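Local atomic coordinates of MmeI (Methylophilus methylotrophus, PDB entry 5HR4), a protein that acts as a Type IIL restriction-modification enzyme on DNA, probably transferring a methyl group from S-adenosyl-L-methionine to the exocyclic amino group of adenine. Residues Ile204-Phe210 against Ala253-Ile257; Phe210-Glu215 against Leu279-Ser284; Leu377-Glu381 against Leu401-Asn405; Asp624-Cys628 against Phe896-Gln900; Asp877-Phe882 against Arg891-Leu895. One frame throughout, in Å; residues are numbered along the deposited sequence.

Contact 1. Residues Ile204-Phe210 against Ala253-Ile257; sequences IFEKSLF and AFPYI
F254 turns the edge of its ring toward the face of F205 in a T-shaped stack, with centroids 4.8 Å apart and planes at 87°; the closest atoms are F205 CD2 and F254 CE1, at 3.4 Å. Both rings take the m rotamer for chi1. F205 and F254 are also the backbone pair in register, their CA atoms 6.1 Å apart. Over the face of F254 lies L209, whose CD2 makes a CH-pi contact 3.5 Å from the ring centroid; the same CD2 is 3.6 Å from A253 CB, where a small residue leaves room for the branch. A type II beta turn from E206 to L209, closed by L209 N to E206 O at 2.9 Å, leads into helix 209-217; turn and helix start pack on the loop between helices 249-252 and 259-262, within the helicase spacer domain. F254-Y256 are extended, which suits proline, its ring holding phi near -70°: P255 CD lies 3.4 Å from F205 CD1. I257 CD1 sits 3.9 Å from I204 CG2. F254 also packs on L232.

Contact 2. Residues Phe210-Glu215 against Leu279-Ser284; sequences FQEYIE and LLDLCS. With CA (calcium ion), chain G.
A calcium ion sits at the end of this helix pair, held on one side by a backbone carbonyl and linked to the other side through water. C283 O binds the ion at 2.3 Å. Water 1, which lies 2.4 Å from the ion, donates a hydrogen bond of 3.2 Å to Q211 OE1, and Q211 NE2 in turn donates to E215 OE2 at 2.5 Å. Q158, D201 and L285 also bind the metal. Helix 210-215 and helix 279-283 run roughly antiparallel, with a signed crossing angle of -148° and their axes 10.0 Å apart; the register is set by Q211 and C283, whose CA atoms are 5.8 Å apart. Away from the ion, aliphatic side chains fill the space between the helices. L280, m then t, sends CD2 to within 3.7 Å of I214 CG2 and 3.6 Å of E215 CG, using the aliphatic part of the glutamate. I214 CD1 is 4.1 Å from L279 CD2. C283 SG lies 4.0 Å from F210 CD2, an oblique sulfur-aromatic contact that a small, polarisable thiol can make in a buried place. Q211 extends fully (t, t), so that its amide reaches the water. C283 thus serves two environments, with its thiol in the apolar interface and its carbonyl on the metal, while the first helix meets the calcium here through a second-shell amide.

Contact 3. Residues Leu377-Glu381 against Leu401-Asn405; sequences LRLLE and LIQIN
Hydrogen bonds come first: E381 OE2 accepts two consecutive backbone amides of the 401-405 loop, Q403 N at 2.9 Å and I404 N at 3.1 Å, with N-H...O angles of 154° and 163°. E381 is extended (t, t) from helix 368-388, and a glutamate is long enough to span the gap and hold two peptide N-H groups of an irregular loop. H351 NE2 hydrogen-bonds to the same oxygen. The loop leads toward strand 409-413, so the contact ties a helix of the methyltransferase domain, which belongs to the Rossmann-like class, to the approach of a sheet strand. The electrostatic part is weaker. Within the helix, one turn apart, R378 NE and E381 OE1 are 3.7 Å from each other, a long ion pair with the oxygen well out of the guanidinium plane, and R378 NH2 has its hydrogen bond with N434. The apolar contacts fill the rest. I404 is in register with R378, their CA atoms 6.9 Å apart; its CD1 lies 3.4 Å from E381 CB and its CG2 4.3 Å from L377 CB. I402 CD1 rests over a face of the R378 guanidinium, 3.6 Å from NH2. Both isoleucines are buried, and their aliphatic branches pack without needing polar partners. One buried carboxylate therefore satisfies two loop amides at once, its charge stabilised by the donors at OE2 and by the more distant charge of R378.

Contact 4. Residues Asp624-Cys628 against Phe896-Gln900; sequences DVIAC and FETYQ
V625 is the apolar centre, and it joins the loop before strand 641-642, in the target recognition domain, to helix 888-903 of the C-terminal domain: a loop packed across a helix face. Its CA-to-CB bond points toward the helix, and with chi1 at t its two methyls meet different partners. CG1 is 3.9 Å from Y899 CE2, at the ring edge, and 4.3 Å from F896 CD2; CG2 is 3.4 Å from Q900 NE2. F896 and Y899 lie three residues apart, on one face of the helix, so their rings together form a hollow that a compact branched side chain fits. The backbone is extended from V625 to C628; the CA-to-CB bond of I626 therefore points away from helix 888-903, and its side chain packs on helix 544-556. In the register, V625 lies opposite Q900 with CA atoms 7.6 Å apart, and A627 opposite Y899 at 8.3 Å. Small A627 lets the tyrosine come close: CA is 3.5 Å from Y899 OH, while CB is 4.3 Å from Y899 CZ. F896 also meets W797, and its CE2 lies 3.5 Å from V625 O. At the polar edge is the hydroxyl of Y899, whose t rotamer carries the phenol across to the loop, beside A627 and the exposed C628. There C628 N donates a weak hydrogen bond to Y899 OH at 3.4 Å.

Contact 5. Residues Asp877-Phe882 against Arg891-Leu895; sequences DSVYGF and RIAFL
D877 opens the segment in the last turns of helix 863-880, and its OD2 makes a salt bridge with R891 NH2 at 2.5 Å, the carboxylate oxygen lying near the guanidinium plane. Y880 points its CB toward helix 888-903; its CD2 is 3.6 Å from F894 CE1 and its CE2 3.6 Å from L895 CD2, while its hydroxyl hydrogen-bonds to P821 O. G881 ends the helix in a Schellman motif, with G881 N to S878 O at 2.9 Å and F882 N to D877 O at 3.0 Å; its positive phi favours glycine. Just after the turn, F882 (t) is in register with F894, CA atoms 8.1 Å apart, and sets its edge toward the F894 face, with centroids 5.0 Å apart and planes at 57°. F882 CE2 is 3.6 Å from R891 CG and also lies over one face of the guanidinium. In this packing of two consecutive C-terminal-domain helices, joined by a short loop, one guanidinium is thus paired with charge at its edge and covered by a phenyl ring over one face.

In the fold
Along the chain, contacts 1 and 2 interleave: they share F210 and helix 209-217, and their centres are 13 Å apart, so the turn-and-loop packing and the calcium-bound helix pair form one helical region. Contact 3 follows in the methyltransferase domain, its centre about 25 Å from that of contact 1. Contacts 4 and 5 lie on the far side of the chain's centre from contacts 1 and 2, about 65 to 73 Å away between centres. They use successive turns of helix 888-903; contact 5 is local to the C-terminal domain, whereas contact 4 bridges 268 residues to the target recognition domain. The same terminal helix thus joins two domains, with contact 4 about 9 Å from the DNA at its nearest atom.

Contact 1. Residues Ile204-Phe210 against Ala253-Ile257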
# COMPACT_ATOMS: atom_id res chain seq x y z
N ILE A 204 -15.02 1.65 34.67
CA ILE A 204 -16.10 2.49 34.18
C ILE A 204 -17.44 1.96 34.69
O ILE A 204 -18.22 2.70 35.31
CB ILE A 204 -16.08 2.58 32.65
CG1 ILE A 204 -14.78 3.24 32.20
CG2 ILE A 204 -17.26 3.41 32.20
CD1 ILE A 204 -14.67 3.41 30.71
N PHE A 205 -17.74 0.70 34.39
CA PHE A 205 -18.72 -0.06 35.15
C PHE A 205 -18.01 -0.80 36.28
O PHE A 205 -16.81 -1.08 36.19
CB PHE A 205 -19.45 -1.11 34.29
CG PHE A 205 -20.09 -0.58 33.04
CD1 PHE A 205 -20.23 0.77 32.80
CD2 PHE A 205 -20.60 -1.47 32.10
CE1 PHE A 205 -20.84 1.23 31.64
CE2 PHE A 205 -21.21 -1.02 30.95
CZ PHE A 205 -21.34 0.33 30.72
N GLU A 206 -18.76 -1.13 37.33
CA GLU A 206 -18.30 -2.13 38.28
C GLU A 206 -17.89 -3.38 37.52
O GLU A 206 -18.51 -3.75 36.52
CB GLU A 206 -19.40 -2.51 39.28
CG GLU A 206 -19.81 -1.45 40.28
CD GLU A 206 -20.93 -1.97 41.18
OE1 GLU A 206 -20.85 -3.15 41.60
OE2 GLU A 206 -21.91 -1.22 41.45
N LYS A 207 -16.86 -4.05 38.02
CA LYS A 207 -16.26 -5.18 37.32
C LYS A 207 -17.32 -6.17 36.87
O LYS A 207 -18.11 -6.66 37.69
CB LYS A 207 -15.23 -5.87 38.22
CG LYS A 207 -14.24 -6.74 37.46
CD LYS A 207 -12.83 -6.70 38.10
CE LYS A 207 -11.79 -7.33 37.16
NZ LYS A 207 -10.41 -7.40 37.75
N SER A 208 -17.36 -6.42 35.57
CA SER A 208 -18.21 -7.44 34.96
C SER A 208 -19.71 -7.14 35.07
O SER A 208 -20.53 -8.04 34.94
CB SER A 208 -17.91 -8.82 35.56
OG SER A 208 -16.63 -9.28 35.14
N LEU A 209 -20.09 -5.88 35.28
CA LEU A 209 -21.50 -5.57 35.51
C LEU A 209 -22.34 -5.90 34.28
O LEU A 209 -23.44 -6.44 34.40
CB LEU A 209 -21.66 -4.11 35.89
CG LEU A 209 -22.97 -3.86 36.61
CD1 LEU A 209 -22.88 -4.43 38.00
CD2 LEU A 209 -23.24 -2.38 36.63
N PHE A 210 -21.82 -5.59 33.10
CA PHE A 210 -22.51 -5.94 31.87
C PHE A 210 -22.70 -7.45 31.76
O PHE A 210 -23.81 -7.93 31.50
CB PHE A 210 -21.74 -5.41 30.66
CG PHE A 210 -22.47 -5.58 29.37
CD1 PHE A 210 -23.82 -5.28 29.29
CD2 PHE A 210 -21.81 -6.04 28.25
CE1 PHE A 210 -24.50 -5.44 28.11
CE2 PHE A 210 -22.48 -6.19 27.06
CZ PHE A 210 -23.83 -5.89 26.99
N ALA A 253 -27.23 0.44 38.45
CA ALA A 253 -25.80 0.41 38.75
C ALA A 253 -24.94 0.93 37.61
O ALA A 253 -23.74 1.11 37.81
CB ALA A 253 -25.38 -1.01 39.12
N PHE A 254 -25.48 1.16 36.48
CA PHE A 254 -24.64 1.58 35.36
C PHE A 254 -24.51 3.09 35.33
O PHE A 254 -25.50 3.80 35.50
CB PHE A 254 -25.23 1.11 34.03
CG PHE A 254 -25.08 -0.35 33.79
CD1 PHE A 254 -23.98 -0.84 33.09
CD2 PHE A 254 -26.01 -1.24 34.27
CE1 PHE A 254 -23.83 -2.19 32.88
CE2 PHE A 254 -25.86 -2.60 34.06
CZ PHE A 254 -24.76 -3.08 33.36
N PRO A 255 -23.32 3.61 35.08
CA PRO A 255 -23.13 5.06 35.14
C PRO A 255 -23.77 5.75 33.95
O PRO A 255 -24.05 5.12 32.93
CB PRO A 255 -21.61 5.22 35.10
CG PRO A 255 -21.16 4.02 34.23
CD PRO A 255 -22.12 2.90 34.58
N TYR A 256 -23.94 7.05 34.08
CA TYR A 256 -24.26 7.91 32.94
C TYR A 256 -23.02 8.13 32.08
O TYR A 256 -21.95 8.49 32.59
CB TYR A 256 -24.84 9.23 33.47
CG TYR A 256 -24.95 10.38 32.49
CD1 TYR A 256 -25.82 10.32 31.40
CD2 TYR A 256 -24.22 11.55 32.68
CE1 TYR A 256 -25.93 11.39 30.51
CE2 TYR A 256 -24.32 12.63 31.80
CZ TYR A 256 -25.17 12.55 30.71
OH TYR A 256 -25.26 13.63 29.83
N ILE A 257 -23.15 7.90 30.76
CA ILE A 257 -22.01 7.97 29.84
C ILE A 257 -22.17 9.11 28.82
O ILE A 257 -21.24 9.90 28.61
CB ILE A 257 -21.80 6.62 29.13
CG1 ILE A 257 -21.63 5.51 30.16
CG2 ILE A 257 -20.57 6.67 28.24
CD1 ILE A 257 -20.22 5.49 30.75

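Contact 2. Residues Phe210-Glu215 against Leu279-Ser284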
# COMPACT_ATOMS: atom_id res chain seq x y z
N PHE A 210 -21.82 -5.59 33.10
CA PHE A 210 -22.51 -5.94 31.87
C PHE A 210 -22.70 -7.45 31.76
O PHE A 210 -23.81 -7.93 31.50
CB PHE A 210 -21.74 -5.41 30.66
CG PHE A 210 -22.47 -5.58 29.37
CD1 PHE A 210 -23.82 -5.28 29.29
CD2 PHE A 210 -21.81 -6.04 28.25
CE1 PHE A 210 -24.50 -5.44 28.11
CE2 PHE A 210 -22.48 -6.19 27.06
CZ PHE A 210 -23.83 -5.89 26.99
N GLN A 211 -21.63 -8.21 31.97
CA GLN A 211 -21.73 -9.66 31.84
C GLN A 211 -22.69 -10.23 32.87
O GLN A 211 -23.52 -11.08 32.55
CB GLN A 211 -20.35 -10.32 31.98
CG GLN A 211 -20.45 -11.85 31.90
CD GLN A 211 -19.11 -12.55 32.04
OE1 GLN A 211 -18.08 -11.99 31.68
NE2 GLN A 211 -19.13 -13.77 32.57
N GLU A 212 -22.59 -9.77 34.12
CA GLU A 212 -23.46 -10.32 35.15
C GLU A 212 -24.92 -10.04 34.83
O GLU A 212 -25.77 -10.92 34.99
CB GLU A 212 -23.09 -9.75 36.52
CG GLU A 212 -21.75 -10.28 37.05
CD GLU A 212 -21.12 -9.38 38.12
OE1 GLU A 212 -21.87 -8.65 38.82
OE2 GLU A 212 -19.87 -9.41 38.24
N TYR A 213 -25.22 -8.83 34.34
CA TYR A 213 -26.60 -8.50 34.01
C TYR A 213 -27.14 -9.46 32.97
O TYR A 213 -28.19 -10.09 33.16
CB TYR A 213 -26.71 -7.05 33.54
CG TYR A 213 -28.14 -6.62 33.31
CD1 TYR A 213 -28.84 -5.91 34.28
CD2 TYR A 213 -28.80 -6.94 32.13
CE1 TYR A 213 -30.16 -5.52 34.07
CE2 TYR A 213 -30.11 -6.57 31.92
CZ TYR A 213 -30.79 -5.87 32.88
OH TYR A 213 -32.10 -5.50 32.63
N ILE A 214 -26.42 -9.61 31.85
CA ILE A 214 -26.81 -10.55 30.81
C ILE A 214 -27.00 -11.95 31.40
O ILE A 214 -27.98 -12.64 31.10
CB ILE A 214 -25.77 -10.52 29.68
CG1 ILE A 214 -25.62 -9.09 29.15
CG2 ILE A 214 -26.17 -11.44 28.54
CD1 ILE A 214 -24.60 -8.96 28.05
N GLU A 215 -26.08 -12.39 32.25
CA GLU A 215 -26.17 -13.74 32.78
C GLU A 215 -27.33 -13.93 33.76
O GLU A 215 -27.79 -15.06 33.94
CB GLU A 215 -24.86 -14.15 33.45
CG GLU A 215 -23.70 -14.37 32.48
CD GLU A 215 -22.37 -14.58 33.20
OE1 GLU A 215 -22.33 -14.38 34.44
OE2 GLU A 215 -21.37 -14.95 32.53
N LEU A 279 -21.92 -13.28 22.58
CA LEU A 279 -21.72 -12.03 23.31
C LEU A 279 -21.25 -12.28 24.74
O LEU A 279 -20.42 -11.52 25.26
CB LEU A 279 -23.01 -11.20 23.30
CG LEU A 279 -22.96 -9.83 24.01
CD1 LEU A 279 -21.90 -8.91 23.42
CD2 LEU A 279 -24.33 -9.15 23.97
N LEU A 280 -21.77 -13.31 25.41
CA LEU A 280 -21.22 -13.68 26.70
C LEU A 280 -19.79 -14.19 26.54
O LEU A 280 -18.93 -13.96 27.41
CB LEU A 280 -22.09 -14.75 27.36
CG LEU A 280 -23.38 -14.26 28.00
CD1 LEU A 280 -24.21 -15.45 28.48
CD2 LEU A 280 -23.04 -13.32 29.15
N ASP A 281 -19.52 -14.88 25.44
CA ASP A 281 -18.17 -15.29 25.10
C ASP A 281 -17.23 -14.10 25.06
O ASP A 281 -16.13 -14.14 25.63
CB ASP A 281 -18.20 -15.99 23.75
CG ASP A 281 -17.23 -17.09 23.68
OD1 ASP A 281 -16.04 -16.79 23.43
OD2 ASP A 281 -17.66 -18.25 23.86
N LEU A 282 -17.63 -13.03 24.37
CA LEU A 282 -16.79 -11.84 24.32
C LEU A 282 -16.63 -11.23 25.71
O LEU A 282 -15.55 -10.74 26.07
CB LEU A 282 -17.37 -10.83 23.33
CG LEU A 282 -17.28 -11.19 21.85
CD1 LEU A 282 -17.94 -10.13 20.99
CD2 LEU A 282 -15.83 -11.35 21.43
N CYS A 283 -17.69 -11.27 26.53
CA CYS A 283 -17.60 -10.68 27.87
C CYS A 283 -16.54 -11.37 28.70
O CYS A 283 -15.83 -10.71 29.48
CB CYS A 283 -18.94 -10.76 28.60
SG CYS A 283 -20.24 -9.74 27.93
N SER A 284 -16.41 -12.69 28.57
CA SER A 284 -15.52 -13.40 29.48
C SER A 284 -14.05 -13.08 29.23
O SER A 284 -13.22 -13.41 30.09
CB SER A 284 -15.76 -14.90 29.39
OG SER A 284 -15.36 -15.39 28.13
CA CA G . -14.48 -9.24 30.55
O HOH W 1 -16.37 -9.36 32.03

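Contact 3. Residues Leu377-Glu381 against Leu401-Asn405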
# COMPACT_ATOMS: atom_id res chain seq x y z
N LEU A 377 0.94 11.37 22.69
CA LEU A 377 0.77 12.68 23.29
C LEU A 377 0.41 12.55 24.76
O LEU A 377 0.96 13.26 25.61
CB LEU A 377 -0.28 13.47 22.53
CG LEU A 377 0.38 14.52 21.65
CD1 LEU A 377 1.29 13.85 20.64
CD2 LEU A 377 -0.70 15.31 20.97
N ARG A 378 -0.49 11.62 25.09
CA ARG A 378 -0.80 11.44 26.50
C ARG A 378 0.45 11.03 27.28
O ARG A 378 0.75 11.61 28.33
CB ARG A 378 -1.93 10.44 26.67
CG ARG A 378 -3.32 11.04 26.37
CD ARG A 378 -3.69 12.15 27.37
NE ARG A 378 -3.82 11.60 28.72
CZ ARG A 378 -4.94 11.07 29.21
NH1 ARG A 378 -6.04 11.03 28.47
NH2 ARG A 378 -4.96 10.58 30.43
N LEU A 379 1.24 10.09 26.75
CA LEU A 379 2.45 9.67 27.46
C LEU A 379 3.40 10.84 27.65
O LEU A 379 3.91 11.06 28.76
CB LEU A 379 3.14 8.53 26.71
CG LEU A 379 2.49 7.15 26.82
CD1 LEU A 379 3.32 6.11 26.12
CD2 LEU A 379 2.32 6.80 28.27
N LEU A 380 3.63 11.62 26.59
CA LEU A 380 4.44 12.82 26.73
C LEU A 380 3.87 13.74 27.81
O LEU A 380 4.58 14.13 28.75
CB LEU A 380 4.51 13.55 25.40
CG LEU A 380 5.22 14.89 25.43
CD1 LEU A 380 6.62 14.71 25.99
CD2 LEU A 380 5.28 15.37 24.01
N GLU A 381 2.57 14.03 27.72
CA GLU A 381 1.88 14.89 28.69
C GLU A 381 1.97 14.39 30.13
O GLU A 381 1.74 15.18 31.05
CB GLU A 381 0.40 15.02 28.31
CG GLU A 381 -0.26 16.19 28.99
CD GLU A 381 -1.76 16.01 29.17
OE1 GLU A 381 -2.21 14.86 29.40
OE2 GLU A 381 -2.49 17.04 29.11
N LEU A 401 -4.99 19.97 35.90
CA LEU A 401 -3.73 20.10 35.17
C LEU A 401 -3.85 19.58 33.75
O LEU A 401 -3.43 20.25 32.81
CB LEU A 401 -2.61 19.38 35.93
N ILE A 402 -4.45 18.39 33.57
CA ILE A 402 -4.53 17.76 32.25
C ILE A 402 -5.21 18.68 31.23
O ILE A 402 -6.02 19.55 31.58
CB ILE A 402 -5.28 16.42 32.34
CG1 ILE A 402 -4.94 15.52 31.14
CG2 ILE A 402 -6.78 16.66 32.38
CD1 ILE A 402 -5.28 14.05 31.35
N GLN A 403 -4.88 18.47 29.95
CA GLN A 403 -5.43 19.29 28.88
C GLN A 403 -5.76 18.49 27.62
O GLN A 403 -6.89 18.57 27.10
CB GLN A 403 -4.47 20.42 28.53
CG GLN A 403 -4.58 21.61 29.45
CD GLN A 403 -4.08 22.87 28.79
OE1 GLN A 403 -4.73 23.40 27.89
NE2 GLN A 403 -2.93 23.35 29.22
N ILE A 404 -4.78 17.72 27.13
CA ILE A 404 -4.89 17.00 25.87
C ILE A 404 -6.14 16.12 25.83
O ILE A 404 -6.55 15.53 26.85
CB ILE A 404 -3.59 16.22 25.66
CG1 ILE A 404 -2.46 17.23 25.50
CG2 ILE A 404 -3.63 15.33 24.43
CD1 ILE A 404 -1.10 16.65 25.67
N ASN A 405 -6.79 16.06 24.67
CA ASN A 405 -8.08 15.39 24.58
C ASN A 405 -8.42 15.09 23.12
O ASN A 405 -7.82 15.64 22.19
CB ASN A 405 -9.19 16.23 25.23
CG ASN A 405 -10.22 15.38 25.97
OD1 ASN A 405 -10.44 14.21 25.65
ND2 ASN A 405 -10.84 15.98 26.98

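Contact 4. Residues Asp624-Cys628 against Phe896-Gln900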
# COMPACT_ATOMS: atom_id res chain seq x y z
N ASP A 624 16.35 16.68 -9.63
CA ASP A 624 14.90 16.63 -9.73
C ASP A 624 14.40 16.39 -11.16
O ASP A 624 13.25 16.70 -11.47
CB ASP A 624 14.30 17.92 -9.17
CG ASP A 624 13.86 17.77 -7.73
OD1 ASP A 624 14.42 16.91 -7.03
OD2 ASP A 624 12.94 18.50 -7.28
N VAL A 625 15.24 15.82 -12.02
CA VAL A 625 14.85 15.50 -13.39
C VAL A 625 14.13 14.16 -13.40
O VAL A 625 14.61 13.18 -12.81
CB VAL A 625 16.08 15.47 -14.30
CG1 VAL A 625 15.73 14.85 -15.63
CG2 VAL A 625 16.64 16.87 -14.49
N ILE A 626 12.99 14.10 -14.08
CA ILE A 626 12.20 12.88 -14.19
C ILE A 626 12.33 12.35 -15.61
O ILE A 626 12.25 13.11 -16.58
CB ILE A 626 10.72 13.14 -13.84
CG1 ILE A 626 10.60 13.58 -12.38
CG2 ILE A 626 9.91 11.88 -14.09
CD1 ILE A 626 9.16 13.83 -11.92
N ALA A 627 12.52 11.03 -15.72
CA ALA A 627 12.57 10.37 -17.02
C ALA A 627 11.14 10.09 -17.52
O ALA A 627 10.35 9.46 -16.82
CB ALA A 627 13.37 9.08 -16.91
N CYS A 628 10.82 10.57 -18.73
CA CYS A 628 9.47 10.49 -19.28
C CYS A 628 9.37 9.37 -20.31
O CYS A 628 10.28 9.18 -21.12
CB CYS A 628 9.05 11.80 -19.95
SG CYS A 628 9.15 13.29 -18.93
N PHE A 896 22.08 10.39 -15.56
CA PHE A 896 21.09 11.48 -15.61
C PHE A 896 21.70 12.79 -16.10
O PHE A 896 20.98 13.60 -16.70
CB PHE A 896 20.44 11.68 -14.24
CG PHE A 896 19.18 10.88 -14.04
CD1 PHE A 896 19.24 9.57 -13.59
CD2 PHE A 896 17.94 11.43 -14.29
CE1 PHE A 896 18.10 8.83 -13.38
CE2 PHE A 896 16.79 10.69 -14.08
CZ PHE A 896 16.87 9.39 -13.63
N GLU A 897 23.00 13.03 -15.87
CA GLU A 897 23.64 14.16 -16.53
C GLU A 897 23.60 13.98 -18.05
O GLU A 897 23.26 14.91 -18.78
CB GLU A 897 25.08 14.34 -16.04
N THR A 898 23.90 12.77 -18.53
CA THR A 898 23.81 12.48 -19.96
C THR A 898 22.37 12.59 -20.45
O THR A 898 22.09 13.23 -21.47
CB THR A 898 24.35 11.08 -20.25
OG1 THR A 898 25.51 10.84 -19.44
CG2 THR A 898 24.71 10.95 -21.73
N TYR A 899 21.44 11.95 -19.75
CA TYR A 899 20.04 12.03 -20.15
C TYR A 899 19.60 13.48 -20.27
O TYR A 899 18.89 13.84 -21.21
CB TYR A 899 19.16 11.28 -19.15
CG TYR A 899 17.68 11.47 -19.38
CD1 TYR A 899 16.99 10.70 -20.33
CD2 TYR A 899 16.96 12.40 -18.64
CE1 TYR A 899 15.63 10.87 -20.54
CE2 TYR A 899 15.60 12.57 -18.85
CZ TYR A 899 14.94 11.81 -19.80
OH TYR A 899 13.59 11.99 -19.98
N GLN A 900 20.02 14.33 -19.34
CA GLN A 900 19.56 15.71 -19.37
C GLN A 900 20.22 16.49 -20.51
O GLN A 900 19.57 17.31 -21.16
CB GLN A 900 19.82 16.39 -18.03
CG GLN A 900 18.89 17.55 -17.81
CD GLN A 900 19.08 18.20 -16.48
OE1 GLN A 900 19.94 17.79 -15.69
NE2 GLN A 900 18.29 19.24 -16.21

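Contact 5. Residues Asp877-Phe882 against Arg891-Leu895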
# COMPACT_ATOMS: atom_id res chain seq x y z
N ASP A 877 31.82 1.30 -20.38
CA ASP A 877 32.19 2.46 -19.59
C ASP A 877 33.16 3.34 -20.35
O ASP A 877 33.06 4.58 -20.31
CB ASP A 877 32.80 2.02 -18.27
CG ASP A 877 31.80 1.33 -17.38
OD1 ASP A 877 30.58 1.55 -17.59
OD2 ASP A 877 32.22 0.57 -16.48
N SER A 878 34.11 2.72 -21.06
CA SER A 878 35.04 3.47 -21.89
C SER A 878 34.30 4.30 -22.94
O SER A 878 34.66 5.46 -23.20
CB SER A 878 36.04 2.52 -22.55
OG SER A 878 36.51 3.05 -23.77
N VAL A 879 33.27 3.73 -23.56
CA VAL A 879 32.52 4.48 -24.58
C VAL A 879 31.90 5.73 -23.96
O VAL A 879 31.84 6.79 -24.59
CB VAL A 879 31.46 3.59 -25.24
CG1 VAL A 879 30.65 4.40 -26.23
CG2 VAL A 879 32.13 2.42 -25.95
N TYR A 880 31.44 5.62 -22.71
CA TYR A 880 30.90 6.76 -21.98
C TYR A 880 31.98 7.72 -21.51
O TYR A 880 31.66 8.88 -21.20
CB TYR A 880 30.12 6.30 -20.75
CG TYR A 880 28.71 5.87 -21.03
CD1 TYR A 880 28.44 4.68 -21.69
CD2 TYR A 880 27.64 6.66 -20.64
CE1 TYR A 880 27.15 4.29 -21.95
CE2 TYR A 880 26.36 6.28 -20.90
CZ TYR A 880 26.11 5.10 -21.56
OH TYR A 880 24.82 4.72 -21.82
N GLY A 881 33.23 7.27 -21.43
CA GLY A 881 34.21 8.05 -20.72
C GLY A 881 33.96 8.09 -19.24
O GLY A 881 34.33 9.06 -18.58
N PHE A 882 33.32 7.05 -18.70
CA PHE A 882 32.96 7.03 -17.28
C PHE A 882 34.14 6.50 -16.48
O PHE A 882 34.55 5.34 -16.64
CB PHE A 882 31.72 6.18 -17.05
CG PHE A 882 31.33 6.09 -15.60
CD1 PHE A 882 30.93 7.22 -14.91
CD2 PHE A 882 31.35 4.87 -14.94
CE1 PHE A 882 30.57 7.15 -13.58
CE2 PHE A 882 30.98 4.78 -13.62
CZ PHE A 882 30.59 5.93 -12.93
N ARG A 891 26.90 5.93 -10.92
CA ARG A 891 26.39 5.59 -12.25
C ARG A 891 25.02 6.22 -12.50
O ARG A 891 24.82 6.89 -13.53
CB ARG A 891 26.35 4.06 -12.42
CG ARG A 891 27.71 3.43 -12.75
CD ARG A 891 27.61 1.93 -13.06
NE ARG A 891 28.68 1.47 -13.96
CZ ARG A 891 29.80 0.87 -13.56
NH1 ARG A 891 30.01 0.64 -12.27
NH2 ARG A 891 30.71 0.50 -14.44
N ILE A 892 24.06 6.04 -11.59
CA ILE A 892 22.75 6.69 -11.75
C ILE A 892 22.91 8.19 -12.00
O ILE A 892 22.35 8.73 -12.95
CB ILE A 892 21.86 6.46 -10.53
N ALA A 893 23.70 8.86 -11.15
CA ALA A 893 23.84 10.31 -11.25
C ALA A 893 24.50 10.72 -12.56
O ALA A 893 24.19 11.79 -13.11
CB ALA A 893 24.63 10.82 -10.05
N PHE A 894 25.39 9.88 -13.10
CA PHE A 894 26.09 10.21 -14.33
C PHE A 894 25.21 10.00 -15.56
O PHE A 894 25.22 10.81 -16.49
CB PHE A 894 27.36 9.36 -14.44
CG PHE A 894 28.11 9.56 -15.72
CD1 PHE A 894 27.77 8.84 -16.86
CD2 PHE A 894 29.17 10.44 -15.78
CE1 PHE A 894 28.47 9.02 -18.04
CE2 PHE A 894 29.87 10.62 -16.95
CZ PHE A 894 29.52 9.91 -18.08
N LEU A 895 24.46 8.90 -15.60
CA LEU A 895 23.49 8.72 -16.67
C LEU A 895 22.50 9.88 -16.72
O LEU A 895 22.11 10.32 -17.80
CB LEU A 895 22.77 7.39 -16.49
CG LEU A 895 23.71 6.22 -16.71
CD1 LEU A 895 23.12 4.94 -16.15
CD2 LEU A 895 24.03 6.08 -18.19